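Local coordinates for protein glucose-6-phosphate isomerase (Thermus thermophilus, PDB 1ZZG) that probably catalyses the reversible isomerisation of glucose 6-phosphate to fructose 6-phosphate, a step shared by glycolysis and gluconeogenesis, at residues 267-275 against 392-402; 310-318 against 362-370. One frame throughout, in Å; residues are numbered along the deposited sequence.

Contact 1: 267-275 against 392-402; sequences ESLGKVDRQ and WEVNAFDQPGV
Lys271 reaches from just past the end of helix 257-269 into the loop 392-402 and ties its backbone down. Its CB lies against Val394 CB at 3.9 Å. CG and CD then pass Asn395 O, and the chain bends at chi2 (-83°). CE passes close to Asp398 O and also meets Pro400 CD. A second bend at chi4 (52°) turns NZ in among the carbonyls. At the tip, NZ donates to Asn395 O at 2.7 Å, in the carbonyl plane, and to Asp398 O at 2.8 Å from above the carbonyl plane. NZ also bonds Ser268 O at 2.9 Å, and Asp398 OD1 adds a weak salt-bridge contact. The buried ammonium thus joins carbonyls of both segments. With an alanine in place of Lys271, Asn395 O, Asp398 O and Ser268 O would probably lose a shared donor, and Asp398 OD1 its weak salt-bridge partner.

Nearby, Ala396 CA makes a CA-H...O contact with Ser268 O at 3.3 Å. Leu269 is the apolar counterpart: its CB touches Trp392 CZ3 at 3.7 Å, the two side chains crossing at about a right angle, and its CD2 meets Val394 CG2. At the outer end, Arg274 N bonds Glu393 O at 3.0 Å. The Arg274 guanidinium lays one face over Glu393 CB, and its charge pairs only at long range with Glu393 OE2.

Glu267, the predicted proton donor, has OE2 held by Arg187 and Gln263. Arg187 also bonds Ala396 O, Asp398 O and Gln399 OE1, so the loop is fastened beside the probable active site. The contact joins the end of helix 257-269 and the short, weakly bonded strand 271-272 to the link between helices 371-391 and 403-414, where Gln297 of the second subunit bonds Gly270 O and Gly401 N.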
loop_
_atom_site.group_PDB
_atom_site.type_symbol
_atom_site.label_atom_id
_atom_site.label_comp_id
_atom_site.label_asym_id
_atom_site.label_seq_id
_atom_site.Cartn_x
_atom_site.Cartn_y
_atom_site.Cartn_z
ATOM N N GLU A 267 5.593 -12.042 -8.783
ATOM C CA GLU A 267 6.895 -12.322 -9.372
ATOM C C GLU A 267 7.194 -13.809 -9.530
ATOM O O GLU A 267 7.893 -14.207 -10.461
ATOM C CB GLU A 267 7.992 -11.649 -8.544
ATOM C CG GLU A 267 9.120 -11.096 -9.384
ATOM C CD GLU A 267 10.029 -10.156 -8.613
ATOM O OE1 GLU A 267 10.219 -9.012 -9.074
ATOM O OE2 GLU A 267 10.556 -10.560 -7.554
ATOM N N SER A 268 6.664 -14.631 -8.629
ATOM C CA SER A 268 6.904 -16.068 -8.692
ATOM C C SER A 268 6.059 -16.792 -9.741
ATOM O O SER A 268 6.578 -17.596 -10.519
ATOM C CB SER A 268 6.639 -16.722 -7.328
ATOM O OG SER A 268 7.534 -16.259 -6.331
ATOM N N LEU A 269 4.764 -16.490 -9.769
ATOM C CA LEU A 269 3.840 -17.168 -10.670
ATOM C C LEU A 269 3.414 -16.451 -11.959
ATOM O O LEU A 269 2.755 -17.055 -12.812
ATOM C CB LEU A 269 2.613 -17.593 -9.856
ATOM C CG LEU A 269 3.016 -18.362 -8.583
ATOM C CD1 LEU A 269 1.806 -18.607 -7.682
ATOM C CD2 LEU A 269 3.675 -19.679 -8.982
ATOM N N GLY A 270 3.767 -15.175 -12.101
ATOM C CA GLY A 270 3.436 -14.444 -13.318
ATOM C C GLY A 270 4.520 -14.854 -14.297
ATOM O O GLY A 270 5.512 -14.145 -14.493
ATOM N N LYS A 271 4.325 -16.011 -14.918
ATOM C CA LYS A 271 5.341 -16.560 -15.808
ATOM C C LYS A 271 4.799 -17.249 -17.048
ATOM O O LYS A 271 3.596 -17.445 -17.193
ATOM C CB LYS A 271 6.163 -17.595 -15.028
ATOM C CG LYS A 271 6.894 -17.056 -13.807
ATOM C CD LYS A 271 8.217 -16.415 -14.208
ATOM C CE LYS A 271 8.872 -15.720 -13.023
ATOM N NZ LYS A 271 8.979 -16.631 -11.854
ATOM N N VAL A 272 5.723 -17.621 -17.929
ATOM C CA VAL A 272 5.402 -18.365 -19.137
ATOM C C VAL A 272 5.611 -19.815 -18.707
ATOM O O VAL A 272 6.715 -20.178 -18.282
ATOM C CB VAL A 272 6.386 -18.059 -20.281
ATOM C CG1 VAL A 272 6.050 -18.916 -21.489
ATOM C CG2 VAL A 272 6.327 -16.584 -20.642
ATOM N N ASP A 273 4.568 -20.640 -18.789
ATOM C CA ASP A 273 4.707 -22.026 -18.364
ATOM C C ASP A 273 5.467 -22.870 -19.383
ATOM O O ASP A 273 5.893 -22.370 -20.430
ATOM C CB ASP A 273 3.340 -22.655 -18.046
ATOM C CG ASP A 273 2.461 -22.829 -19.272
ATOM O OD1 ASP A 273 2.990 -22.899 -20.401
ATOM O OD2 ASP A 273 1.229 -22.916 -19.094
ATOM N N ARG A 274 5.644 -24.151 -19.071
ATOM C CA ARG A 274 6.390 -25.044 -19.946
ATOM C C ARG A 274 5.733 -25.309 -21.293
ATOM O O ARG A 274 6.347 -25.900 -22.181
ATOM C CB ARG A 274 6.692 -26.361 -19.221
ATOM C CG ARG A 274 7.703 -26.193 -18.086
ATOM C CD ARG A 274 8.304 -27.523 -17.642
ATOM N NE ARG A 274 7.422 -28.284 -16.763
ATOM C CZ ARG A 274 7.228 -28.009 -15.477
ATOM N NH1 ARG A 274 7.854 -26.984 -14.913
ATOM N NH2 ARG A 274 6.412 -28.766 -14.751
ATOM N N GLN A 275 4.494 -24.855 -21.449
ATOM C CA GLN A 275 3.801 -25.025 -22.709
ATOM C C GLN A 275 3.794 -23.717 -23.483
ATOM O O GLN A 275 3.154 -23.581 -24.518
ATOM C CB GLN A 275 2.366 -25.461 -22.410
ATOM C CG GLN A 275 2.204 -26.983 -22.413
ATOM C CD GLN A 275 3.113 -27.586 -21.367
ATOM O OE1 GLN A 275 3.916 -28.470 -21.615
ATOM N NE2 GLN A 275 2.943 -27.066 -20.134
ATOM N N TRP A 392 1.353 -25.158 -11.748
ATOM C CA TRP A 392 1.199 -24.357 -12.959
ATOM C C TRP A 392 2.354 -24.532 -13.941
ATOM O O TRP A 392 2.412 -23.860 -14.969
ATOM C CB TRP A 392 1.030 -22.874 -12.608
ATOM C CG TRP A 392 -0.230 -22.578 -11.843
ATOM C CD1 TRP A 392 -1.212 -23.466 -11.502
ATOM C CD2 TRP A 392 -0.619 -21.316 -11.283
ATOM N NE1 TRP A 392 -2.184 -22.837 -10.760
ATOM C CE2 TRP A 392 -1.846 -21.517 -10.609
ATOM C CE3 TRP A 392 -0.050 -20.036 -11.284
ATOM C CZ2 TRP A 392 -2.515 -20.483 -9.936
ATOM C CZ3 TRP A 392 -0.714 -19.005 -10.615
ATOM C CH2 TRP A 392 -1.935 -19.238 -9.950
ATOM N N GLU A 393 3.272 -25.437 -13.614
ATOM C CA GLU A 393 4.410 -25.736 -14.478
ATOM C C GLU A 393 5.240 -24.532 -14.891
ATOM O O GLU A 393 5.527 -24.327 -16.074
ATOM C CB GLU A 393 3.928 -26.473 -15.729
ATOM C CG GLU A 393 3.119 -27.715 -15.406
ATOM C CD GLU A 393 2.789 -28.537 -16.636
ATOM O OE1 GLU A 393 2.284 -27.964 -17.628
ATOM O OE2 GLU A 393 3.032 -29.760 -16.604
ATOM N N VAL A 394 5.635 -23.741 -13.903
ATOM C CA VAL A 394 6.447 -22.563 -14.153
ATOM C C VAL A 394 7.636 -22.596 -13.216
ATOM O O VAL A 394 7.662 -23.372 -12.257
ATOM C CB VAL A 394 5.664 -21.260 -13.871
ATOM C CG1 VAL A 394 4.509 -21.111 -14.851
ATOM C CG2 VAL A 394 5.149 -21.272 -12.441
ATOM N N ASN A 395 8.622 -21.765 -13.518
ATOM C CA ASN A 395 9.807 -21.635 -12.687
ATOM C C ASN A 395 9.415 -20.507 -11.733
ATOM O O ASN A 395 9.392 -19.334 -12.113
ATOM C CB ASN A 395 11.012 -21.212 -13.526
ATOM C CG ASN A 395 12.282 -21.105 -12.705
ATOM O OD1 ASN A 395 12.233 -20.975 -11.480
ATOM N ND2 ASN A 395 13.429 -21.148 -13.375
ATOM N N ALA A 396 9.083 -20.870 -10.503
ATOM C CA ALA A 396 8.657 -19.889 -9.510
ATOM C C ALA A 396 9.808 -19.145 -8.851
ATOM O O ALA A 396 9.587 -18.284 -7.995
ATOM C CB ALA A 396 7.825 -20.588 -8.438
ATOM N N PHE A 397 11.033 -19.433 -9.275
ATOM C CA PHE A 397 12.183 -18.835 -8.620
ATOM C C PHE A 397 13.069 -17.880 -9.407
ATOM O O PHE A 397 14.116 -17.451 -8.912
ATOM C CB PHE A 397 12.991 -19.975 -7.997
ATOM C CG PHE A 397 12.141 -20.902 -7.164
ATOM C CD1 PHE A 397 11.587 -20.465 -5.964
ATOM C CD2 PHE A 397 11.808 -22.173 -7.628
ATOM C CE1 PHE A 397 10.709 -21.274 -5.237
ATOM C CE2 PHE A 397 10.927 -22.996 -6.907
ATOM C CZ PHE A 397 10.376 -22.542 -5.710
ATOM N N ASP A 398 12.653 -17.536 -10.619
ATOM C CA ASP A 398 13.420 -16.594 -11.424
ATOM C C ASP A 398 12.515 -15.418 -11.797
ATOM O O ASP A 398 11.368 -15.356 -11.359
ATOM C CB ASP A 398 14.007 -17.280 -12.672
ATOM C CG ASP A 398 12.953 -17.699 -13.676
ATOM O OD1 ASP A 398 11.750 -17.559 -13.396
ATOM O OD2 ASP A 398 13.343 -18.173 -14.763
ATOM N N GLN A 399 13.029 -14.479 -12.582
ATOM C CA GLN A 399 12.235 -13.315 -12.964
ATOM C C GLN A 399 12.733 -12.710 -14.275
ATOM O O GLN A 399 13.254 -11.592 -14.300
ATOM C CB GLN A 399 12.268 -12.273 -11.836
ATOM C CG GLN A 399 13.651 -11.969 -11.253
ATOM C CD GLN A 399 14.234 -13.111 -10.423
ATOM O OE1 GLN A 399 13.583 -13.645 -9.521
ATOM N NE2 GLN A 399 15.477 -13.476 -10.718
ATOM N N PRO A 400 12.558 -13.445 -15.388
ATOM C CA PRO A 400 12.978 -13.035 -16.733
ATOM C C PRO A 400 12.414 -11.701 -17.211
ATOM O O PRO A 400 13.076 -10.983 -17.957
ATOM C CB PRO A 400 12.500 -14.193 -17.623
ATOM C CG PRO A 400 12.420 -15.355 -16.684
ATOM C CD PRO A 400 11.840 -14.730 -15.442
ATOM N N GLY A 401 11.199 -11.381 -16.776
ATOM C CA GLY A 401 10.546 -10.155 -17.204
ATOM C C GLY A 401 11.126 -8.816 -16.779
ATOM O O GLY A 401 10.850 -7.802 -17.422
ATOM N N VAL A 402 11.927 -8.793 -15.718
ATOM C CA VAL A 402 12.492 -7.535 -15.241
ATOM C C VAL A 402 13.786 -7.094 -15.920
ATOM O O VAL A 402 14.230 -5.962 -15.719
ATOM C CB VAL A 402 12.747 -7.571 -13.710
ATOM C CG1 VAL A 402 11.478 -8.022 -12.980
ATOM C CG2 VAL A 402 13.918 -8.486 -13.392
HETATM O O HOH W 1 8.481 -20.336 -16.020
HETATM O O HOH W 2 0.249 -23.868 -16.565
HETATM O O HOH W 3 8.014 -26.354 -12.166
#

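Contact 2: 310-318 against 362-370; sequences LVIPEAPLE and YALFLPEVS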
loop_
_atom_site.group_PDB
_atom_site.type_symbol
_atom_site.label_atom_id
_atom_site.label_comp_id
_atom_site.label_asym_id
_atom_site.label_seq_id
_atom_site.Cartn_x
_atom_site.Cartn_y
_atom_site.Cartn_z
ATOM N N LEU A 310 -8.731 -13.882 3.503
ATOM C CA LEU A 310 -8.739 -12.949 4.618
ATOM C C LEU A 310 -7.919 -13.503 5.776
ATOM O O LEU A 310 -8.180 -14.598 6.272
ATOM C CB LEU A 310 -10.174 -12.671 5.092
ATOM C CG LEU A 310 -10.911 -11.448 4.532
ATOM C CD1 LEU A 310 -11.064 -11.559 3.027
ATOM C CD2 LEU A 310 -12.272 -11.336 5.199
ATOM N N VAL A 311 -6.920 -12.740 6.197
ATOM C CA VAL A 311 -6.062 -13.129 7.305
ATOM C C VAL A 311 -6.616 -12.431 8.535
ATOM O O VAL A 311 -6.624 -11.198 8.602
ATOM C CB VAL A 311 -4.616 -12.675 7.048
ATOM C CG1 VAL A 311 -3.722 -13.052 8.228
ATOM C CG2 VAL A 311 -4.117 -13.306 5.763
ATOM N N ILE A 312 -7.072 -13.217 9.507
ATOM C CA ILE A 312 -7.684 -12.666 10.714
ATOM C C ILE A 312 -7.078 -13.139 12.033
ATOM O O ILE A 312 -6.983 -14.341 12.286
ATOM C CB ILE A 312 -9.185 -13.025 10.755
ATOM C CG1 ILE A 312 -9.855 -12.605 9.447
ATOM C CG2 ILE A 312 -9.839 -12.395 11.976
ATOM C CD1 ILE A 312 -11.256 -13.157 9.276
ATOM N N PRO A 313 -6.666 -12.195 12.897
ATOM C CA PRO A 313 -6.085 -12.562 14.190
ATOM C C PRO A 313 -7.228 -12.968 15.125
ATOM O O PRO A 313 -8.355 -12.502 14.964
ATOM C CB PRO A 313 -5.402 -11.273 14.630
ATOM C CG PRO A 313 -6.328 -10.229 14.090
ATOM C CD PRO A 313 -6.604 -10.738 12.692
ATOM N N GLU A 314 -6.954 -13.831 16.094
ATOM C CA GLU A 314 -8.011 -14.256 17.007
ATOM C C GLU A 314 -7.892 -13.674 18.406
ATOM O O GLU A 314 -8.804 -13.817 19.220
ATOM C CB GLU A 314 -8.058 -15.780 17.085
ATOM C CG GLU A 314 -8.428 -16.425 15.768
ATOM C CD GLU A 314 -8.716 -17.903 15.902
ATOM O OE1 GLU A 314 -7.806 -18.658 16.302
ATOM O OE2 GLU A 314 -9.858 -18.308 15.605
ATOM N N ALA A 315 -6.775 -13.012 18.683
ATOM C CA ALA A 315 -6.558 -12.412 19.989
ATOM C C ALA A 315 -5.581 -11.252 19.906
ATOM O O ALA A 315 -4.690 -11.230 19.050
ATOM C CB ALA A 315 -6.028 -13.465 20.970
ATOM N N PRO A 316 -5.752 -10.253 20.785
ATOM C CA PRO A 316 -4.871 -9.087 20.816
ATOM C C PRO A 316 -3.750 -9.415 21.787
ATOM O O PRO A 316 -3.883 -10.340 22.591
ATOM C CB PRO A 316 -5.777 -7.999 21.368
ATOM C CG PRO A 316 -6.562 -8.754 22.408
ATOM C CD PRO A 316 -6.914 -10.053 21.677
ATOM N N LEU A 317 -2.646 -8.681 21.710
ATOM C CA LEU A 317 -1.554 -8.897 22.646
ATOM C C LEU A 317 -1.883 -8.051 23.876
ATOM O O LEU A 317 -1.592 -8.432 25.006
ATOM C CB LEU A 317 -0.218 -8.467 22.034
ATOM C CG LEU A 317 0.199 -9.245 20.782
ATOM C CD1 LEU A 317 1.605 -8.825 20.373
ATOM C CD2 LEU A 317 0.152 -10.751 21.064
ATOM N N GLU A 318 -2.497 -6.898 23.628
ATOM C CA GLU A 318 -2.920 -5.979 24.680
ATOM C C GLU A 318 -4.101 -5.212 24.102
ATOM O O GLU A 318 -3.957 -4.461 23.135
ATOM C CB GLU A 318 -1.792 -5.022 25.076
ATOM C CG GLU A 318 -2.229 -3.996 26.114
ATOM C CD GLU A 318 -1.075 -3.226 26.730
ATOM O OE1 GLU A 318 -0.124 -2.863 26.004
ATOM O OE2 GLU A 318 -1.133 -2.964 27.951
ATOM N N TYR A 362 -12.152 -17.387 1.568
ATOM C CA TYR A 362 -11.747 -18.274 2.647
ATOM C C TYR A 362 -10.927 -17.443 3.617
ATOM O O TYR A 362 -10.540 -16.316 3.301
ATOM C CB TYR A 362 -10.921 -19.455 2.109
ATOM C CG TYR A 362 -9.578 -19.095 1.507
ATOM C CD1 TYR A 362 -8.424 -19.063 2.292
ATOM C CD2 TYR A 362 -9.456 -18.810 0.146
ATOM C CE1 TYR A 362 -7.181 -18.763 1.734
ATOM C CE2 TYR A 362 -8.218 -18.508 -0.423
ATOM C CZ TYR A 362 -7.089 -18.489 0.376
ATOM O OH TYR A 362 -5.872 -18.223 -0.184
ATOM N N ALA A 363 -10.662 -17.987 4.795
ATOM C CA ALA A 363 -9.907 -17.243 5.785
ATOM C C ALA A 363 -8.799 -18.043 6.429
ATOM O O ALA A 363 -8.894 -19.260 6.576
ATOM C CB ALA A 363 -10.851 -16.715 6.869
ATOM N N LEU A 364 -7.740 -17.335 6.801
ATOM C CA LEU A 364 -6.607 -17.929 7.486
ATOM C C LEU A 364 -6.553 -17.224 8.829
ATOM O O LEU A 364 -6.352 -16.012 8.897
ATOM C CB LEU A 364 -5.311 -17.692 6.708
ATOM C CG LEU A 364 -5.068 -18.606 5.507
ATOM C CD1 LEU A 364 -3.820 -18.160 4.758
ATOM C CD2 LEU A 364 -4.920 -20.040 5.985
ATOM N N PHE A 365 -6.759 -17.981 9.898
ATOM C CA PHE A 365 -6.745 -17.416 11.240
ATOM C C PHE A 365 -5.396 -17.570 11.931
ATOM O O PHE A 365 -4.761 -18.622 11.859
ATOM C CB PHE A 365 -7.842 -18.073 12.093
ATOM C CG PHE A 365 -9.237 -17.652 11.720
ATOM C CD1 PHE A 365 -9.806 -16.503 12.274
ATOM C CD2 PHE A 365 -9.972 -18.381 10.789
ATOM C CE1 PHE A 365 -11.087 -16.089 11.903
ATOM C CE2 PHE A 365 -11.257 -17.973 10.410
ATOM C CZ PHE A 365 -11.814 -16.824 10.968
ATOM N N LEU A 366 -4.967 -16.495 12.584
ATOM C CA LEU A 366 -3.725 -16.458 13.343
ATOM C C LEU A 366 -4.141 -16.336 14.802
ATOM O O LEU A 366 -5.058 -15.585 15.127
ATOM C CB LEU A 366 -2.891 -15.224 12.979
ATOM C CG LEU A 366 -1.961 -15.236 11.768
ATOM C CD1 LEU A 366 -2.686 -15.754 10.544
ATOM C CD2 LEU A 366 -1.448 -13.818 11.543
ATOM N N PRO A 367 -3.477 -17.072 15.701
ATOM C CA PRO A 367 -3.857 -16.966 17.113
ATOM C C PRO A 367 -3.752 -15.517 17.593
ATOM O O PRO A 367 -4.554 -15.052 18.397
ATOM C CB PRO A 367 -2.856 -17.883 17.804
ATOM C CG PRO A 367 -2.650 -18.967 16.773
ATOM C CD PRO A 367 -2.526 -18.178 15.483
ATOM N N GLU A 368 -2.751 -14.812 17.082
ATOM C CA GLU A 368 -2.520 -13.415 17.422
ATOM C C GLU A 368 -1.402 -12.942 16.504
ATOM O O GLU A 368 -0.775 -13.759 15.835
ATOM C CB GLU A 368 -2.090 -13.274 18.891
ATOM C CG GLU A 368 -0.670 -13.748 19.218
ATOM C CD GLU A 368 -0.507 -15.257 19.179
ATOM O OE1 GLU A 368 -1.207 -15.953 19.946
ATOM O OE2 GLU A 368 0.332 -15.753 18.389
ATOM N N VAL A 369 -1.160 -11.636 16.455
ATOM C CA VAL A 369 -0.085 -11.119 15.619
ATOM C C VAL A 369 1.202 -11.161 16.435
ATOM O O VAL A 369 1.479 -10.261 17.231
ATOM C CB VAL A 369 -0.352 -9.669 15.153
ATOM C CG1 VAL A 369 0.810 -9.182 14.283
ATOM C CG2 VAL A 369 -1.658 -9.611 14.365
ATOM N N SER A 370 1.972 -12.228 16.235
ATOM C CA SER A 370 3.234 -12.432 16.938
ATOM C C SER A 370 4.294 -12.963 15.976
ATOM O O SER A 370 3.969 -13.480 14.905
ATOM C CB SER A 370 3.040 -13.442 18.070
ATOM O OG SER A 370 2.580 -14.690 17.570
HETATM O O HOH W 4 -2.889 -9.780 17.726
#
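Ile312 and Phe365 each set CG1 or CG anti to the carbonyl carbon (chi1 -53° and -72°), and the two side chains run side by side, pointing the same way. Ile312 CB touches Phe365 CE1 at 3.8 Å. They belong to a parallel beta pair, strands 306-313 and 360-366, neighbours in the mixed sheet of this SIS-type isomerase. Leu364 N bonds Leu310 O at 2.8 Å, and Leu364 O accepts from Ile312 N. Leu366 N follows on Ile312 O, and a weak bond from Glu314 N to Leu366 O ends the series.

Leu310, Ile312, Ala363 and Phe365 share one face, covered by helix 339-356. Val311 and Leu366 lie on the other, under helix 371-391, with Val311 CG1 against Leu366 CD1 at 3.7 Å. The Glu314 side chain crosses Phe365 at about a right angle, with CG 3.8 Å from Phe365 CD1. Its carboxylate pairs with Arg3, which also makes a cation-pi contact with the Phe365 ring.

Past the strands the two segments stay together for a few residues, with Ala315 O close to Glu368 CB. Leu317 CD2 meets Glu368 CG at 3.6 Å. A water accepts from Val369 N and donates to Ala315 O at 2.7 Å.

Contact 2 is the more buried of the two. It lies inside the mixed sheet, and a repeating backbone ladder with apolar faces holds it. Contact 1 is partly buried and joins the same sheet at the short, weakly bonded strand 271-272, outermost in it within this chain. There the bonds are irregular: a buried lysine on loop carbonyls, one backbone bond between the segments, water bridges and a little apolar packing. Helix 371-391 connects them: it covers a face of contact 2 and runs on into the loop of contact 1. Their centres are about 31 Å apart, and they do not touch. Both reach the second subunit, but only contact 1 holds a predicted active-site residue.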